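Local atomic coordinates of tryptophan--tRNA ligase (Mycoplasma pneumoniae, PDB entry 2YY5), a protein that is a homodimeric class I aminoacyl-tRNA synthetase expected to attach tryptophan to its cognate tRNA at the expense of ATP. Residues 39-44 / 81-86; 61-66 / 304-309; 87-92 / 140-145; 147-152 / 178-183. The protein carries 1 engineered substitution. All coordinates share one frame; numbering follows the deposited sequence.

Interaction 1 of 4, residues 39-44 / 81-86; sequences FVFVAD and FLQSDL
F41 and F81 both hold CG in the crowded position between the backbone N and the carbonyl carbon (chi1 65° and 66°), so the two rings leave neighbouring parallel strands on the same face and point the same way. The strands, 37-42 and 78-82, belong to the parallel sheet of the Rossmann fold that carries the catalytic centre of class I synthetases. Their backbones are joined in parallel register: F81 N gives to V40 O at 3.0 Å, V42 N gives to F81 O at 2.9 Å nearly along the C=O axis, and Q83 N reaches V42 O from above the carbonyl plane. V42 O also accepts from D44 N across the inverse gamma turn centred on A43.

The methylene F41 CB sits over the middle of the F81 ring, 3.3 Å from its centroid, in a CH-pi contact; phenylalanine suits position 81 because its flat face takes this methylene, while both apolar rings fill the buried face of the sheet. The F41 side chain lies about 4 Å from the bound tryptophanyl-adenylate analogue. On the sheet's other face, V42 CB meets L82 CD1 at 3.5 Å, and both side chains pack against helix 54-71. An amide suits Q83, accepting from L45 N at OE1 and donating a weak hydrogen bond from NE2 to D142 OD1.

L342 and G343 of the second subunit pack on this corner, and G343 N is hydrogen-bonded to S84 OG. There the D44 carboxylate grips one residue twice through syn lone pairs: OD1 accepts from S84 OG at 2.5 Å, and OD2 from S84 N at 3.0 Å.

Interaction 2 of 4, residues 61-66 / 304-309; sequences NFDLVR and RKREQI
R66 and R306 cross at about a right angle, with their guanidinium planes turned 42° apart, and R66 NH1 hangs over one face of the R306 guanidinium near its rim, only 3.7 Å from R306 NH1. D63 would be expected to offset this meeting of like charges. Its OD1 accepts a hydrogen bond from R66 NH1 at 2.8 Å, close to the R66 guanidinium plane, and faces R306 NH1 at 3.5 Å from well out of that group's plane, so the second pairing is one of charges alone.

Flexible arginines suit such a place, since their aliphatic stems also pack. R66, bent at chi3, passes I309 in the opposite direction, and the branched CG2 of I309 touches R66 CG at 3.5 Å. R306 reaches over with its chain extended from CG to NE, where T67 holds R306 NE weakly. F62 CE1 lies over one face of the R66 guanidinium.

The helix axes approach to 9.8 Å with directions 117° apart. This is a surface salt-bridge network, built on an i to i+3 pair within helix 54-71, joining the Rossmann fold to the C-terminal end of helix 284-308.

Interaction 3 of 4, residues 87-92 / 140-145; sequences LEHSMM and AGDILL
Helices 87-98 and 131-144 cross steeply, their directions 121° apart, and the axes come within 8.5 Å where G141 faces M92, the absence of a side chain at G141 letting the backbones lie close, CA to CA 5.2 Å. M92, with CG anti to its backbone N (chi1 -179°) and the thioether then folded back, lays CG against G141 O at 3.5 Å. L145 slides past it in the opposite direction, L145 CG resting 3.8 Å from M92 CB.

One methyl of this leucine, CD1, stands over the centre of the H89 imidazole, 3.7 Å from its centroid, a CH-pi contact that covers one ring face. At the edge of the same ring, H89 ND1 donates to D142 OD1 at 2.7 Å; the acceptor lies close to the ring plane, while the histidine nitrogen comes in from above the carboxylate plane. H89 NE2 is bound to the hydroxyl of Y146, so both nitrogens are engaged and the ring's rotation is fixed. A water bonded to H89 O and D142 OD1 adds a second link between the helices.

Pointing away from helix 131-144, S90 is hydrogen-bonded to S90 of the second subunit. D142 is a crowded acceptor: OD2 is bound to H46 NE2 and to a nitrogen of the tryptophanyl-adenylate analogue. So many donors would be expected to favour the ionised carboxylate. H89, held on both nitrogens, is placed to act as a second-shell residue that orients D142 in the tryptophan pocket, consistent with recognition of the indole N-H by aspartate in this enzyme family.

Interaction 4 of 4, residues 147-152 / 178-183; sequences QPDIVP and KLRLPQ
Two backbone hydrogen bonds join the chains where I150 and Q183 lie side by side in parallel register. Q183 N gives to D149 O at 3.0 Å, approaching from above the carbonyl plane, and Q183 O is met by V151 N at 3.0 Å, nearly along the C=O axis. The residues flanking these bonds include two prolines, P148 and P182, which have no N-H to pair. The carbonyls of P148 and R180, both acceptors, are joined by a water that donates to P148 O at 3.0 Å and to R180 O at 2.8 Å, linking two groups that cannot bond to each other.

The D149 carboxylate is divided between two neighbours. OD2 takes the N-H of R180 NE at 2.7 Å in a salt bridge, the arginine, bent at chi3, laying its CD alongside; the carboxylate and guanidinium planes are turned 59° apart and the bond is bent. OD1 accepts from the backbone N of R6, on strand 6-11, to which I150 is also bonded through its backbone.

The apolar part of the contact is V151 CG2 touching P182 CB at 3.9 Å, the compact branched valine and the proline ring packing side by side against I143 of helix 131-144. V151 also touches the bound tryptophanyl-adenylate analogue. Strand 150-152, helix 158-175 and strand 183-185 together make a beta-alpha-beta crossover of the Rossmann fold, and this contact is the start of its parallel strand pair.

How the interactions relate
Interactions 1, 3 and 4 follow one another along the chain, while the segments of interaction 2 alternate with those of interaction 1 and enclose interactions 3 and 4 between helices 54-71 and 284-308. In space the contacts run in a row, 2-1-3-4. The centre of interaction 1 is 16 Å from that of interaction 2, where N61 and L64 pack on V42, and 11 Å from that of interaction 3. Interactions 3 and 4, with centres 13 Å apart, meet through I143 against P148, V151 and P182. The centre of interaction 2 lies 26 Å and 29 Å from theirs. Interactions 1, 3 and 4 contribute F41, D142 and V151 to the ligand pocket, and interactions 1 and 3 also reach the second subunit.

Interaction 1 of 4, residues 39-44 / 81-86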
# COMPACT_ATOMS: atom_id res chain seq x y z
N PHE B 39 -9.35 16.99 12.70
CA PHE B 39 -8.62 16.64 11.50
C PHE B 39 -9.62 16.08 10.52
O PHE B 39 -10.39 15.18 10.86
CB PHE B 39 -7.56 15.57 11.80
CG PHE B 39 -6.32 16.12 12.43
CD1 PHE B 39 -5.35 16.73 11.64
CD2 PHE B 39 -6.12 16.04 13.80
CE1 PHE B 39 -4.20 17.26 12.22
CE2 PHE B 39 -4.97 16.56 14.39
CZ PHE B 39 -4.01 17.17 13.60
N VAL B 40 -9.62 16.63 9.31
CA VAL B 40 -10.51 16.19 8.26
C VAL B 40 -9.75 16.14 6.93
O VAL B 40 -8.99 17.06 6.62
CB VAL B 40 -11.70 17.15 8.12
CG1 VAL B 40 -12.69 16.63 7.08
CG2 VAL B 40 -12.36 17.31 9.46
N PHE B 41 -9.96 15.09 6.15
CA PHE B 41 -9.27 15.00 4.88
C PHE B 41 -10.12 14.42 3.75
O PHE B 41 -11.10 13.70 3.98
CB PHE B 41 -7.98 14.17 5.02
CG PHE B 41 -8.21 12.73 5.39
CD1 PHE B 41 -8.37 12.34 6.72
CD2 PHE B 41 -8.28 11.75 4.40
CE1 PHE B 41 -8.61 11.01 7.06
CE2 PHE B 41 -8.52 10.41 4.72
CZ PHE B 41 -8.68 10.04 6.06
N VAL B 42 -9.72 14.75 2.53
CA VAL B 42 -10.38 14.28 1.33
C VAL B 42 -9.65 12.97 1.04
O VAL B 42 -8.49 12.97 0.66
CB VAL B 42 -10.15 15.27 0.17
CG1 VAL B 42 -10.73 14.71 -1.14
CG2 VAL B 42 -10.79 16.60 0.52
N ALA B 43 -10.34 11.85 1.25
CA ALA B 43 -9.74 10.54 1.06
C ALA B 43 -9.62 10.07 -0.40
O ALA B 43 -10.22 9.07 -0.79
CB ALA B 43 -10.51 9.53 1.90
N ASP B 44 -8.82 10.78 -1.19
CA ASP B 44 -8.64 10.45 -2.61
C ASP B 44 -7.85 9.17 -2.89
O ASP B 44 -7.77 8.73 -4.03
CB ASP B 44 -8.00 11.62 -3.35
CG ASP B 44 -6.66 12.04 -2.75
OD1 ASP B 44 -5.88 12.68 -3.48
OD2 ASP B 44 -6.40 11.74 -1.56
N PHE B 81 -7.12 18.59 4.91
CA PHE B 81 -6.08 18.25 3.94
C PHE B 81 -6.48 17.20 2.90
O PHE B 81 -7.55 16.62 2.98
CB PHE B 81 -4.83 17.79 4.69
CG PHE B 81 -5.01 16.49 5.45
CD1 PHE B 81 -4.45 15.31 4.96
CD2 PHE B 81 -5.65 16.47 6.68
CE1 PHE B 81 -4.52 14.12 5.71
CE2 PHE B 81 -5.73 15.29 7.44
CZ PHE B 81 -5.16 14.12 6.95
N LEU B 82 -5.60 16.99 1.92
CA LEU B 82 -5.85 16.00 0.88
C LEU B 82 -4.95 14.80 1.15
O LEU B 82 -3.72 14.92 1.09
CB LEU B 82 -5.53 16.57 -0.51
CG LEU B 82 -5.79 15.58 -1.65
CD1 LEU B 82 -7.29 15.41 -1.78
CD2 LEU B 82 -5.21 16.08 -2.97
N GLN B 83 -5.57 13.67 1.47
CA GLN B 83 -4.86 12.43 1.79
C GLN B 83 -3.61 12.16 0.93
O GLN B 83 -2.54 11.86 1.46
CB GLN B 83 -5.84 11.25 1.68
CG GLN B 83 -5.25 9.89 2.04
CD GLN B 83 -6.27 8.78 1.94
OE1 GLN B 83 -7.22 8.87 1.16
NE2 GLN B 83 -6.08 7.72 2.71
N SER B 84 -3.74 12.27 -0.38
CA SER B 84 -2.61 12.01 -1.26
C SER B 84 -1.45 12.99 -1.10
O SER B 84 -0.35 12.71 -1.59
CB SER B 84 -3.09 12.01 -2.73
OG SER B 84 -3.49 13.30 -3.17
N ASP B 85 -1.67 14.13 -0.45
CA ASP B 85 -0.59 15.11 -0.26
C ASP B 85 0.43 14.62 0.76
O ASP B 85 1.52 15.17 0.88
CB ASP B 85 -1.13 16.46 0.19
CG ASP B 85 -1.51 17.37 -0.97
OD1 ASP B 85 -2.28 18.33 -0.74
OD2 ASP B 85 -1.04 17.14 -2.10
N LEU B 86 0.05 13.58 1.51
CA LEU B 86 0.93 13.01 2.52
C LEU B 86 1.37 11.56 2.26
O LEU B 86 0.60 10.62 2.46
CB LEU B 86 0.27 13.08 3.90
CG LEU B 86 0.16 14.44 4.58
CD1 LEU B 86 -0.78 15.33 3.79
CD2 LEU B 86 -0.34 14.26 6.01

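Interaction 2 of 4, residues 61-66 / 304-309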
# COMPACT_ATOMS: atom_id res chain seq x y z
N ASN B 61 -12.17 16.42 -5.90
CA ASN B 61 -11.37 16.78 -4.72
C ASN B 61 -11.56 18.28 -4.45
O ASN B 61 -11.72 18.71 -3.31
CB ASN B 61 -9.88 16.48 -4.93
CG ASN B 61 -9.58 14.99 -4.96
OD1 ASN B 61 -10.42 14.16 -4.59
ND2 ASN B 61 -8.37 14.63 -5.40
N PHE B 62 -11.54 19.06 -5.52
CA PHE B 62 -11.73 20.50 -5.42
C PHE B 62 -13.15 20.78 -4.91
O PHE B 62 -13.34 21.54 -3.96
CB PHE B 62 -11.50 21.13 -6.81
CG PHE B 62 -12.08 22.52 -6.96
CD1 PHE B 62 -13.17 22.73 -7.81
CD2 PHE B 62 -11.54 23.61 -6.29
CE1 PHE B 62 -13.70 24.01 -7.98
CE2 PHE B 62 -12.06 24.89 -6.46
CZ PHE B 62 -13.15 25.09 -7.31
N ASP B 63 -14.13 20.16 -5.54
CA ASP B 63 -15.52 20.36 -5.16
C ASP B 63 -15.84 19.99 -3.70
O ASP B 63 -16.68 20.62 -3.07
CB ASP B 63 -16.45 19.58 -6.10
CG ASP B 63 -16.54 20.19 -7.49
OD1 ASP B 63 -16.44 21.44 -7.60
OD2 ASP B 63 -16.73 19.44 -8.47
N LEU B 64 -15.17 18.96 -3.17
CA LEU B 64 -15.42 18.56 -1.79
C LEU B 64 -14.91 19.62 -0.82
O LEU B 64 -15.59 19.95 0.15
CB LEU B 64 -14.75 17.21 -1.48
CG LEU B 64 -15.07 16.60 -0.11
CD1 LEU B 64 -16.55 16.29 0.01
CD2 LEU B 64 -14.27 15.34 0.07
N VAL B 65 -13.71 20.15 -1.08
CA VAL B 65 -13.15 21.16 -0.20
C VAL B 65 -14.07 22.37 -0.14
O VAL B 65 -14.27 22.94 0.93
CB VAL B 65 -11.75 21.62 -0.66
CG1 VAL B 65 -11.27 22.78 0.20
CG2 VAL B 65 -10.77 20.47 -0.53
N ARG B 66 -14.63 22.75 -1.28
CA ARG B 66 -15.54 23.88 -1.29
C ARG B 66 -16.80 23.58 -0.49
O ARG B 66 -17.29 24.44 0.26
CB ARG B 66 -15.91 24.26 -2.73
CG ARG B 66 -14.84 25.09 -3.43
CD ARG B 66 -15.40 25.75 -4.67
NE ARG B 66 -16.02 24.78 -5.56
CZ ARG B 66 -16.80 25.10 -6.59
NH1 ARG B 66 -17.32 24.14 -7.36
NH2 ARG B 66 -17.06 26.37 -6.85
N ARG B 304 -25.02 27.94 -2.59
CA ARG B 304 -24.82 29.39 -2.59
C ARG B 304 -23.39 29.69 -2.15
O ARG B 304 -22.59 30.22 -2.90
CB ARG B 304 -25.80 30.05 -1.62
CG ARG B 304 -25.96 31.56 -1.76
CD ARG B 304 -26.06 32.25 -0.39
NE ARG B 304 -27.07 31.68 0.51
CZ ARG B 304 -28.39 31.71 0.31
NH1 ARG B 304 -29.21 31.16 1.19
NH2 ARG B 304 -28.89 32.29 -0.78
N LYS B 305 -23.09 29.34 -0.90
CA LYS B 305 -21.78 29.58 -0.33
C LYS B 305 -20.68 28.82 -1.05
O LYS B 305 -19.56 29.31 -1.21
CB LYS B 305 -21.79 29.20 1.15
CG LYS B 305 -22.62 30.11 2.04
CD LYS B 305 -22.62 29.63 3.49
CE LYS B 305 -22.99 30.74 4.46
NZ LYS B 305 -24.32 31.38 4.17
N ARG B 306 -21.00 27.60 -1.47
CA ARG B 306 -20.05 26.75 -2.16
C ARG B 306 -19.51 27.44 -3.41
O ARG B 306 -18.39 27.18 -3.84
CB ARG B 306 -20.73 25.43 -2.53
CG ARG B 306 -19.86 24.45 -3.27
CD ARG B 306 -20.41 23.05 -3.11
NE ARG B 306 -19.93 22.14 -4.14
CZ ARG B 306 -20.13 22.33 -5.44
NH1 ARG B 306 -19.67 21.45 -6.32
NH2 ARG B 306 -20.80 23.39 -5.87
N GLU B 307 -20.33 28.32 -3.97
CA GLU B 307 -19.98 29.06 -5.17
C GLU B 307 -19.00 30.20 -4.88
O GLU B 307 -18.15 30.54 -5.71
CB GLU B 307 -21.26 29.62 -5.79
CG GLU B 307 -21.08 30.35 -7.10
CD GLU B 307 -22.36 31.04 -7.54
OE1 GLU B 307 -23.40 30.35 -7.65
OE2 GLU B 307 -22.32 32.27 -7.76
N GLN B 308 -19.12 30.79 -3.69
CA GLN B 308 -18.26 31.88 -3.27
C GLN B 308 -16.81 31.44 -3.06
O GLN B 308 -15.88 32.23 -3.29
CB GLN B 308 -18.79 32.48 -1.97
CG GLN B 308 -20.11 33.21 -2.12
CD GLN B 308 -20.83 33.39 -0.80
OE1 GLN B 308 -20.26 33.91 0.17
NE2 GLN B 308 -22.09 32.96 -0.75
N ILE B 309 -16.60 30.20 -2.65
CA ILE B 309 -15.26 29.68 -2.42
C ILE B 309 -14.47 29.63 -3.74
O ILE B 309 -14.99 29.15 -4.75
CB ILE B 309 -15.32 28.26 -1.80
CG1 ILE B 309 -16.21 28.29 -0.55
CG2 ILE B 309 -13.92 27.78 -1.45
CD1 ILE B 309 -15.74 29.23 0.54

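Interaction 3 of 4, residues 87-92 / 140-145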
# COMPACT_ATOMS: atom_id res chain seq x y z
N LEU B 87 2.60 11.38 1.82
CA LEU B 87 3.11 10.04 1.59
C LEU B 87 3.00 9.21 2.88
O LEU B 87 3.02 7.97 2.83
CB LEU B 87 4.57 10.10 1.14
CG LEU B 87 4.85 10.26 -0.36
CD1 LEU B 87 3.66 10.85 -1.08
CD2 LEU B 87 6.08 11.12 -0.54
N GLU B 88 2.90 9.88 4.03
CA GLU B 88 2.79 9.18 5.31
C GLU B 88 1.58 8.27 5.34
O GLU B 88 1.56 7.28 6.06
CB GLU B 88 2.70 10.16 6.49
CG GLU B 88 4.01 10.83 6.90
CD GLU B 88 4.39 11.94 5.95
OE1 GLU B 88 5.45 12.58 6.16
OE2 GLU B 88 3.63 12.17 4.99
N HIS B 89 0.55 8.61 4.57
CA HIS B 89 -0.65 7.80 4.54
C HIS B 89 -0.41 6.46 3.87
O HIS B 89 -0.76 5.43 4.41
CB HIS B 89 -1.78 8.58 3.88
CG HIS B 89 -2.46 9.54 4.81
ND1 HIS B 89 -3.52 9.17 5.61
CD2 HIS B 89 -2.15 10.81 5.15
CE1 HIS B 89 -3.84 10.18 6.40
NE2 HIS B 89 -3.02 11.19 6.14
N SER B 90 0.22 6.48 2.70
CA SER B 90 0.51 5.24 1.99
C SER B 90 1.42 4.36 2.84
O SER B 90 1.24 3.14 2.89
CB SER B 90 1.18 5.54 0.64
OG SER B 90 2.49 6.05 0.81
N MET B 91 2.38 4.98 3.51
CA MET B 91 3.31 4.21 4.33
C MET B 91 2.66 3.59 5.54
O MET B 91 2.86 2.41 5.81
CB MET B 91 4.49 5.09 4.76
CG MET B 91 5.56 4.34 5.54
SD MET B 91 6.01 2.74 4.82
CE MET B 91 7.34 3.19 3.76
N MET B 92 1.87 4.37 6.27
CA MET B 92 1.21 3.84 7.45
C MET B 92 0.20 2.78 7.01
O MET B 92 0.07 1.74 7.65
CB MET B 92 0.51 4.97 8.23
CG MET B 92 -0.20 4.52 9.51
SD MET B 92 0.87 3.70 10.73
CE MET B 92 1.31 5.07 11.76
N ALA B 140 -7.50 2.17 8.59
CA ALA B 140 -6.92 1.95 9.91
C ALA B 140 -5.70 2.85 10.06
O ALA B 140 -5.50 3.49 11.10
CB ALA B 140 -6.52 0.49 10.06
N GLY B 141 -4.88 2.90 9.01
CA GLY B 141 -3.69 3.73 9.04
C GLY B 141 -4.01 5.21 9.07
O GLY B 141 -3.38 5.97 9.80
N ASP B 142 -5.00 5.63 8.28
CA ASP B 142 -5.39 7.04 8.25
C ASP B 142 -5.76 7.47 9.66
O ASP B 142 -5.45 8.58 10.07
CB ASP B 142 -6.59 7.27 7.33
CG ASP B 142 -6.33 6.85 5.88
OD1 ASP B 142 -5.23 7.10 5.34
OD2 ASP B 142 -7.26 6.27 5.28
N ILE B 143 -6.42 6.58 10.39
CA ILE B 143 -6.84 6.87 11.76
C ILE B 143 -5.63 6.97 12.68
O ILE B 143 -5.36 8.02 13.25
CB ILE B 143 -7.77 5.77 12.31
CG1 ILE B 143 -8.99 5.60 11.41
CG2 ILE B 143 -8.20 6.12 13.72
CD1 ILE B 143 -9.78 4.34 11.72
N LEU B 144 -4.92 5.85 12.81
CA LEU B 144 -3.76 5.76 13.68
C LEU B 144 -2.62 6.76 13.46
O LEU B 144 -1.79 6.96 14.36
CB LEU B 144 -3.22 4.33 13.66
CG LEU B 144 -3.91 3.30 14.57
CD1 LEU B 144 -4.99 3.97 15.40
CD2 LEU B 144 -4.49 2.19 13.74
N LEU B 145 -2.56 7.38 12.29
CA LEU B 145 -1.51 8.35 12.01
C LEU B 145 -1.67 9.59 12.88
O LEU B 145 -0.69 10.26 13.21
CB LEU B 145 -1.56 8.78 10.54
CG LEU B 145 -0.41 8.38 9.62
CD1 LEU B 145 -0.69 8.94 8.22
CD2 LEU B 145 0.91 8.90 10.17
O HOH W 1 -2.81 5.49 6.14

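Interaction 4 of 4, residues 147-152 / 178-183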
# COMPACT_ATOMS: atom_id res chain seq x y z
N GLN B 147 -3.53 9.43 15.84
CA GLN B 147 -3.84 8.97 17.20
C GLN B 147 -5.01 9.72 17.81
O GLN B 147 -4.92 10.19 18.94
CB GLN B 147 -2.62 9.17 18.09
CG GLN B 147 -1.46 8.24 17.82
CD GLN B 147 -1.81 6.79 18.06
OE1 GLN B 147 -1.91 5.99 17.13
NE2 GLN B 147 -2.02 6.44 19.33
N PRO B 148 -6.13 9.84 17.08
CA PRO B 148 -7.30 10.56 17.59
C PRO B 148 -8.06 9.84 18.69
O PRO B 148 -7.95 8.62 18.83
CB PRO B 148 -8.15 10.71 16.34
CG PRO B 148 -7.97 9.35 15.72
CD PRO B 148 -6.46 9.16 15.82
N ASP B 149 -8.83 10.61 19.47
CA ASP B 149 -9.64 10.05 20.54
C ASP B 149 -10.91 9.46 19.92
O ASP B 149 -11.34 8.35 20.27
CB ASP B 149 -10.03 11.13 21.54
CG ASP B 149 -8.86 11.58 22.39
OD1 ASP B 149 -8.73 12.80 22.61
OD2 ASP B 149 -8.07 10.72 22.84
N ILE B 150 -11.52 10.21 19.01
CA ILE B 150 -12.72 9.74 18.35
C ILE B 150 -12.62 9.85 16.83
O ILE B 150 -11.76 10.55 16.28
CB ILE B 150 -14.00 10.49 18.85
CG1 ILE B 150 -14.11 11.89 18.24
CG2 ILE B 150 -14.00 10.53 20.37
CD1 ILE B 150 -13.08 12.84 18.69
N VAL B 151 -13.49 9.11 16.15
CA VAL B 151 -13.54 9.10 14.71
C VAL B 151 -15.00 9.23 14.35
O VAL B 151 -15.74 8.25 14.35
CB VAL B 151 -12.97 7.77 14.15
CG1 VAL B 151 -13.07 7.75 12.63
CG2 VAL B 151 -11.53 7.60 14.57
N PRO B 152 -15.45 10.47 14.07
CA PRO B 152 -16.86 10.68 13.71
C PRO B 152 -17.21 10.19 12.31
O PRO B 152 -16.70 10.71 11.31
CB PRO B 152 -17.04 12.18 13.91
CG PRO B 152 -15.68 12.74 13.68
CD PRO B 152 -14.77 11.75 14.35
N LYS B 178 3.25 2.16 22.20
CA LYS B 178 2.24 2.90 22.97
C LYS B 178 1.21 3.50 22.02
O LYS B 178 1.51 4.44 21.27
CB LYS B 178 2.87 4.04 23.78
CG LYS B 178 3.88 3.63 24.86
CD LYS B 178 5.24 3.29 24.26
CE LYS B 178 6.35 3.55 25.27
NZ LYS B 178 6.37 4.98 25.69
N LEU B 179 -0.00 2.97 22.05
CA LEU B 179 -1.06 3.47 21.19
C LEU B 179 -2.30 3.84 21.98
O LEU B 179 -2.42 3.57 23.17
CB LEU B 179 -1.43 2.42 20.13
CG LEU B 179 -0.74 2.50 18.77
CD1 LEU B 179 0.76 2.40 18.95
CD2 LEU B 179 -1.24 1.39 17.87
N ARG B 180 -3.22 4.48 21.28
CA ARG B 180 -4.48 4.89 21.86
C ARG B 180 -5.52 4.32 20.90
O ARG B 180 -5.48 4.58 19.70
CB ARG B 180 -4.56 6.42 21.90
CG ARG B 180 -5.96 6.98 21.88
CD ARG B 180 -5.95 8.49 21.63
NE ARG B 180 -5.77 9.27 22.85
CZ ARG B 180 -4.59 9.58 23.40
NH1 ARG B 180 -4.56 10.29 24.52
NH2 ARG B 180 -3.46 9.20 22.82
N LEU B 181 -6.44 3.52 21.42
CA LEU B 181 -7.47 2.93 20.58
C LEU B 181 -8.50 3.98 20.17
O LEU B 181 -9.13 4.62 21.01
CB LEU B 181 -8.14 1.78 21.31
CG LEU B 181 -7.18 0.69 21.79
CD1 LEU B 181 -7.98 -0.41 22.47
CD2 LEU B 181 -6.37 0.13 20.61
N PRO B 182 -8.68 4.18 18.87
CA PRO B 182 -9.66 5.17 18.42
C PRO B 182 -11.08 4.72 18.73
O PRO B 182 -11.40 3.54 18.61
CB PRO B 182 -9.41 5.24 16.92
CG PRO B 182 -9.03 3.82 16.59
CD PRO B 182 -8.08 3.47 17.72
N GLN B 183 -11.93 5.65 19.15
CA GLN B 183 -13.31 5.32 19.46
C GLN B 183 -14.28 5.68 18.33
O GLN B 183 -14.27 6.79 17.82
CB GLN B 183 -13.76 6.03 20.73
CG GLN B 183 -15.26 5.95 20.93
CD GLN B 183 -15.70 6.50 22.27
OE1 GLN B 183 -15.40 7.64 22.63
NE2 GLN B 183 -16.43 5.68 23.03
O HOH W 2 -6.22 6.47 17.75